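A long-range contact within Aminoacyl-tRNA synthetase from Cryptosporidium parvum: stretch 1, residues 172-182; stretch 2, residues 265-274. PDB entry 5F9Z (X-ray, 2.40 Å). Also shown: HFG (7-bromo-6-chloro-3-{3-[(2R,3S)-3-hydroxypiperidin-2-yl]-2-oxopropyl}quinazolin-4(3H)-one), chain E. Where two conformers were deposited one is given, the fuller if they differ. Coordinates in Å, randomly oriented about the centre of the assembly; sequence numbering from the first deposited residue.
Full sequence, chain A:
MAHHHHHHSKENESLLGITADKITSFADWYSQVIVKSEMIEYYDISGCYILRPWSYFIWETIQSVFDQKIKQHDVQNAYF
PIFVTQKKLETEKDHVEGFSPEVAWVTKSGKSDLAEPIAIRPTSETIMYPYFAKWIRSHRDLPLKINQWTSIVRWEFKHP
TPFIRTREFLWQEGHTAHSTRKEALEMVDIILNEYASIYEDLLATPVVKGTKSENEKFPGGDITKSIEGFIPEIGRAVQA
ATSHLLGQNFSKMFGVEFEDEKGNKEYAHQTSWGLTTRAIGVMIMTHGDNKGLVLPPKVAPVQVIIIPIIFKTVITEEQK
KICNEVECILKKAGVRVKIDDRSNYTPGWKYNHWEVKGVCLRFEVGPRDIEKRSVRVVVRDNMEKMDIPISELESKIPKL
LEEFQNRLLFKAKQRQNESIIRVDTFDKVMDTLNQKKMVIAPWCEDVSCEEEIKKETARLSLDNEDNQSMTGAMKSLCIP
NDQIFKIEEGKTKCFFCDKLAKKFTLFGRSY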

# COMPACT_ATOMS: atom_id res chain seq x y z
N GLN A 172 0.39 10.72 -1.92
CA GLN A 172 -0.73 11.59 -2.20
C GLN A 172 -1.19 12.16 -0.86
O GLN A 172 -1.30 11.42 0.12
CB GLN A 172 -1.84 10.80 -2.90
CG GLN A 172 -3.25 11.32 -2.73
CD GLN A 172 -3.86 10.94 -1.40
OE1 GLN A 172 -3.81 9.78 -0.99
NE2 GLN A 172 -4.41 11.92 -0.70
N GLU A 173 -1.43 13.47 -0.81
CA GLU A 173 -1.98 14.09 0.39
C GLU A 173 -3.15 14.98 -0.01
O GLU A 173 -2.98 15.92 -0.79
CB GLU A 173 -0.91 14.89 1.16
CG GLU A 173 -0.11 15.89 0.34
CD GLU A 173 0.77 16.76 1.22
OE1 GLU A 173 0.35 17.07 2.36
OE2 GLU A 173 1.88 17.12 0.78
N GLY A 174 -4.32 14.66 0.52
CA GLY A 174 -5.53 15.44 0.29
C GLY A 174 -5.86 16.25 1.53
O GLY A 174 -5.77 15.74 2.65
N HIS A 175 -6.23 17.51 1.32
CA HIS A 175 -6.59 18.41 2.40
C HIS A 175 -7.90 19.09 2.04
O HIS A 175 -7.97 19.81 1.04
CB HIS A 175 -5.49 19.45 2.65
CG HIS A 175 -4.17 18.85 3.03
ND1 HIS A 175 -3.74 18.77 4.33
CD2 HIS A 175 -3.19 18.29 2.27
CE1 HIS A 175 -2.55 18.19 4.37
NE2 HIS A 175 -2.20 17.89 3.13
N THR A 176 -8.93 18.85 2.85
CA THR A 176 -10.25 19.41 2.61
C THR A 176 -10.67 20.28 3.78
O THR A 176 -10.21 20.10 4.91
CB THR A 176 -11.29 18.30 2.38
OG1 THR A 176 -11.46 17.55 3.59
CG2 THR A 176 -10.85 17.37 1.26
N ALA A 177 -11.56 21.23 3.50
CA ALA A 177 -12.14 22.10 4.51
C ALA A 177 -13.64 22.16 4.29
O ALA A 177 -14.10 22.29 3.15
CB ALA A 177 -11.54 23.51 4.47
N HIS A 178 -14.40 22.06 5.38
CA HIS A 178 -15.85 21.98 5.30
C HIS A 178 -16.48 22.94 6.30
O HIS A 178 -15.84 23.39 7.25
CB HIS A 178 -16.34 20.55 5.57
CG HIS A 178 -15.62 19.51 4.78
ND1 HIS A 178 -16.12 18.97 3.61
CD2 HIS A 178 -14.42 18.90 4.99
CE1 HIS A 178 -15.27 18.08 3.13
NE2 HIS A 178 -14.23 18.02 3.95
N SER A 179 -17.75 23.26 6.06
CA SER A 179 -18.48 24.18 6.93
C SER A 179 -19.05 23.49 8.16
O SER A 179 -19.43 24.18 9.11
CB SER A 179 -19.60 24.87 6.15
OG SER A 179 -20.58 23.93 5.74
N THR A 180 -19.14 22.17 8.15
CA THR A 180 -19.68 21.42 9.28
C THR A 180 -18.79 20.23 9.59
O THR A 180 -18.13 19.68 8.71
CB THR A 180 -21.11 20.91 8.99
OG1 THR A 180 -21.10 20.07 7.83
CG2 THR A 180 -22.07 22.07 8.77
N ARG A 181 -18.76 19.85 10.87
CA ARG A 181 -18.02 18.66 11.28
C ARG A 181 -18.61 17.40 10.66
O ARG A 181 -17.87 16.46 10.34
CB ARG A 181 -18.00 18.55 12.80
CG ARG A 181 -17.27 17.32 13.33
CD ARG A 181 -17.49 17.14 14.82
NE ARG A 181 -16.89 15.90 15.31
CZ ARG A 181 -17.49 14.72 15.29
NH1 ARG A 181 -18.72 14.60 14.80
NH2 ARG A 181 -16.86 13.65 15.76
N LYS A 182 -19.94 17.36 10.49
CA LYS A 182 -20.58 16.18 9.91
C LYS A 182 -20.13 15.95 8.48
O LYS A 182 -19.82 14.81 8.09
CB LYS A 182 -22.10 16.34 9.98
CG LYS A 182 -22.89 15.29 9.22
CD LYS A 182 -24.38 15.44 9.50
CE LYS A 182 -25.21 14.51 8.63
NZ LYS A 182 -25.11 14.88 7.19
N LYS A 265 -18.79 34.08 12.45
CA LYS A 265 -17.51 33.51 12.07
C LYS A 265 -17.32 32.15 12.74
O LYS A 265 -17.51 32.01 13.95
CB LYS A 265 -16.37 34.45 12.46
N GLU A 266 -16.96 31.15 11.94
CA GLU A 266 -16.77 29.79 12.42
C GLU A 266 -15.51 29.21 11.79
O GLU A 266 -15.23 29.46 10.61
CB GLU A 266 -17.98 28.90 12.09
CG GLU A 266 -17.90 27.50 12.66
CD GLU A 266 -19.05 26.62 12.20
OE1 GLU A 266 -18.86 25.38 12.12
OE2 GLU A 266 -20.13 27.16 11.91
N TYR A 267 -14.76 28.45 12.57
CA TYR A 267 -13.55 27.82 12.07
C TYR A 267 -13.89 26.62 11.19
O TYR A 267 -14.86 25.90 11.45
CB TYR A 267 -12.65 27.38 13.23
CG TYR A 267 -12.01 28.54 13.96
CD1 TYR A 267 -10.99 29.28 13.38
CD2 TYR A 267 -12.42 28.89 15.24
CE1 TYR A 267 -10.40 30.34 14.05
CE2 TYR A 267 -11.84 29.95 15.92
CZ TYR A 267 -10.83 30.67 15.31
OH TYR A 267 -10.24 31.72 15.98
N ALA A 268 -13.09 26.42 10.15
CA ALA A 268 -13.37 25.36 9.18
C ALA A 268 -13.13 23.99 9.79
O ALA A 268 -12.26 23.79 10.64
CB ALA A 268 -12.50 25.55 7.94
N HIS A 269 -13.91 23.02 9.32
CA HIS A 269 -13.78 21.62 9.73
C HIS A 269 -12.99 20.89 8.65
O HIS A 269 -13.51 20.64 7.56
CB HIS A 269 -15.15 20.99 9.95
CG HIS A 269 -16.04 21.77 10.86
ND1 HIS A 269 -16.22 21.45 12.19
CD2 HIS A 269 -16.80 22.88 10.64
CE1 HIS A 269 -17.05 22.31 12.75
NE2 HIS A 269 -17.41 23.19 11.83
N GLN A 270 -11.74 20.56 8.96
CA GLN A 270 -10.80 20.08 7.96
C GLN A 270 -10.57 18.57 8.09
O GLN A 270 -10.79 17.97 9.14
CB GLN A 270 -9.45 20.80 8.09
CG GLN A 270 -9.53 22.30 7.85
CD GLN A 270 -8.20 22.99 8.10
OE1 GLN A 270 -7.96 23.53 9.18
NE2 GLN A 270 -7.33 22.96 7.10
N THR A 271 -10.14 17.98 6.98
CA THR A 271 -9.69 16.60 6.93
C THR A 271 -8.36 16.54 6.19
O THR A 271 -8.04 17.42 5.39
CB THR A 271 -10.70 15.67 6.24
OG1 THR A 271 -10.56 15.78 4.82
CG2 THR A 271 -12.13 16.02 6.63
N SER A 272 -7.59 15.49 6.46
CA SER A 272 -6.38 15.23 5.71
C SER A 272 -6.14 13.72 5.67
O SER A 272 -6.45 13.01 6.62
CB SER A 272 -5.16 15.94 6.31
OG SER A 272 -4.66 15.25 7.44
N TRP A 273 -5.59 13.26 4.55
CA TRP A 273 -5.46 11.84 4.29
C TRP A 273 -4.29 11.61 3.33
O TRP A 273 -4.00 12.46 2.48
CB TRP A 273 -6.76 11.26 3.70
CG TRP A 273 -7.65 12.29 3.05
CD1 TRP A 273 -8.49 13.16 3.67
CD2 TRP A 273 -7.77 12.56 1.64
NE1 TRP A 273 -9.13 13.95 2.75
CE2 TRP A 273 -8.70 13.60 1.50
CE3 TRP A 273 -7.18 12.02 0.50
CZ2 TRP A 273 -9.06 14.11 0.25
CZ3 TRP A 273 -7.53 12.53 -0.74
CH2 TRP A 273 -8.46 13.56 -0.85
N GLY A 274 -3.63 10.47 3.49
CA GLY A 274 -2.42 10.21 2.73
C GLY A 274 -2.23 8.73 2.44
O GLY A 274 -2.61 7.87 3.24
O4' HFG E . 1.60 14.07 8.02
C21 HFG E . 0.92 13.80 8.97
C3' HFG E . -0.62 13.88 8.89
C2' HFG E . -1.15 13.89 7.46
N1' HFG E . -0.61 14.97 6.73
C6' HFG E . -0.70 14.75 5.32
C5' HFG E . -1.73 13.68 4.96
C4' HFG E . -1.41 12.40 5.54
C39 HFG E . -0.79 12.54 6.80
O7' HFG E . -1.25 11.43 7.72
C1' HFG E . 1.63 13.33 10.38
N3 HFG E . 3.11 13.69 10.35
C4 HFG E . 3.50 15.03 10.41
O11 HFG E . 2.64 15.91 10.49
C10 HFG E . 4.82 15.35 10.39
C5 HFG E . 5.25 16.73 10.45
C2 HFG E . 4.02 12.74 10.27
N1 HFG E . 5.34 13.03 10.24
C9 HFG E . 5.74 14.33 10.30
C8 HFG E . 7.12 14.63 10.27
C7 HFG E . 7.54 15.98 10.34
BR1 HFG E . 9.45 16.39 10.29
C6 HFG E . 6.60 17.02 10.43
CL1 HFG E . 7.13 18.70 10.50
O HOH W 1 -7.29 20.46 5.59
O HOH W 2 -21.89 26.03 9.75

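Residues 172-178 and 269-274 form neighbouring antiparallel strands, their axes 161° apart in direction and 4.5 Å apart at closest approach; together the two stretches bury 731 Å². Hydrogen-bonded pairs alternate with non-hydrogen-bonded ones along the register, and successive side chains fall on opposite faces of the sheet.

At the start of stretch 1, Gln172 turns the end of its side chain toward Trp273, where NE2 gives a weak hydrogen bond to Trp273 O (3.3 Å). Its own carbonyl, Gln172 O, receives a CA-H...O contact from Gly274 CA at 3.1 Å. Glu173 pairs with Gly274 on the face occupied by HFG. A CB on Gly274 would lie 2.6 Å from HFG C4', so the bare backbone leaves room for the piperidine ring. Glu173 OE1 accepts a hydrogen bond from His175 NE2 (2.8 Å), linking two side chains on that face.

Gly174 and Trp273 are joined by reciprocal backbone bonds, Gly174 N to Trp273 O at 3.0 Å and Trp273 N to Gly174 O at 3.1 Å. The indole folds back across the neighbouring strand, with Gly174 CA 3.5 Å from the centroid of the Trp273 six-membered ring and almost on its normal, a CH-pi contact. With the indole in this place there is no room for a side chain on Gly174: an ideal CB would lie 2.1 Å from Trp273 CH2. His175 then packs beside Ser272, with His175 ND1 3.7 Å from Ser272 CB.

The next hydrogen-bonded pair, Thr176 and Thr271, exchanges two backbone bonds of 3.0 Å, Thr176 N to Thr271 O and Thr271 N to Thr176 O. Their hydroxyls also meet, Thr176 OG1 and Thr271 OG1 forming a very short 2.3 Å hydrogen bond. The polar chain extends at both ends: Trp273 NE1 donates to Thr271 OG1 (3.1 Å), and Thr176 OG1 bonds His178 NE2 (2.8 Å). Water 1 donates to Thr176 O (3.0 Å) and accepts from Gln270 NE2 (2.9 Å).

Ala177 contributes a small apolar contact, its CB 4.1 Å from Ala268 CB. His178 closes the ladder through His178 N to His269 O (2.7 Å) and His269 N to His178 O (2.9 Å).

Beyond the strand, the chain passes over the His269 imidazole, placing Thr180 C and Arg181 N over one ring face. The ring is held by His269 NE2 donating to Glu266 OE1 at 2.6 Å. Ser179 O and Glu266 OE1, both acceptors, lie 3.3 Å apart; water 2 bridges the residues by donating to Ser179 O (3.1 Å) and Glu266 OE2 (3.0 Å).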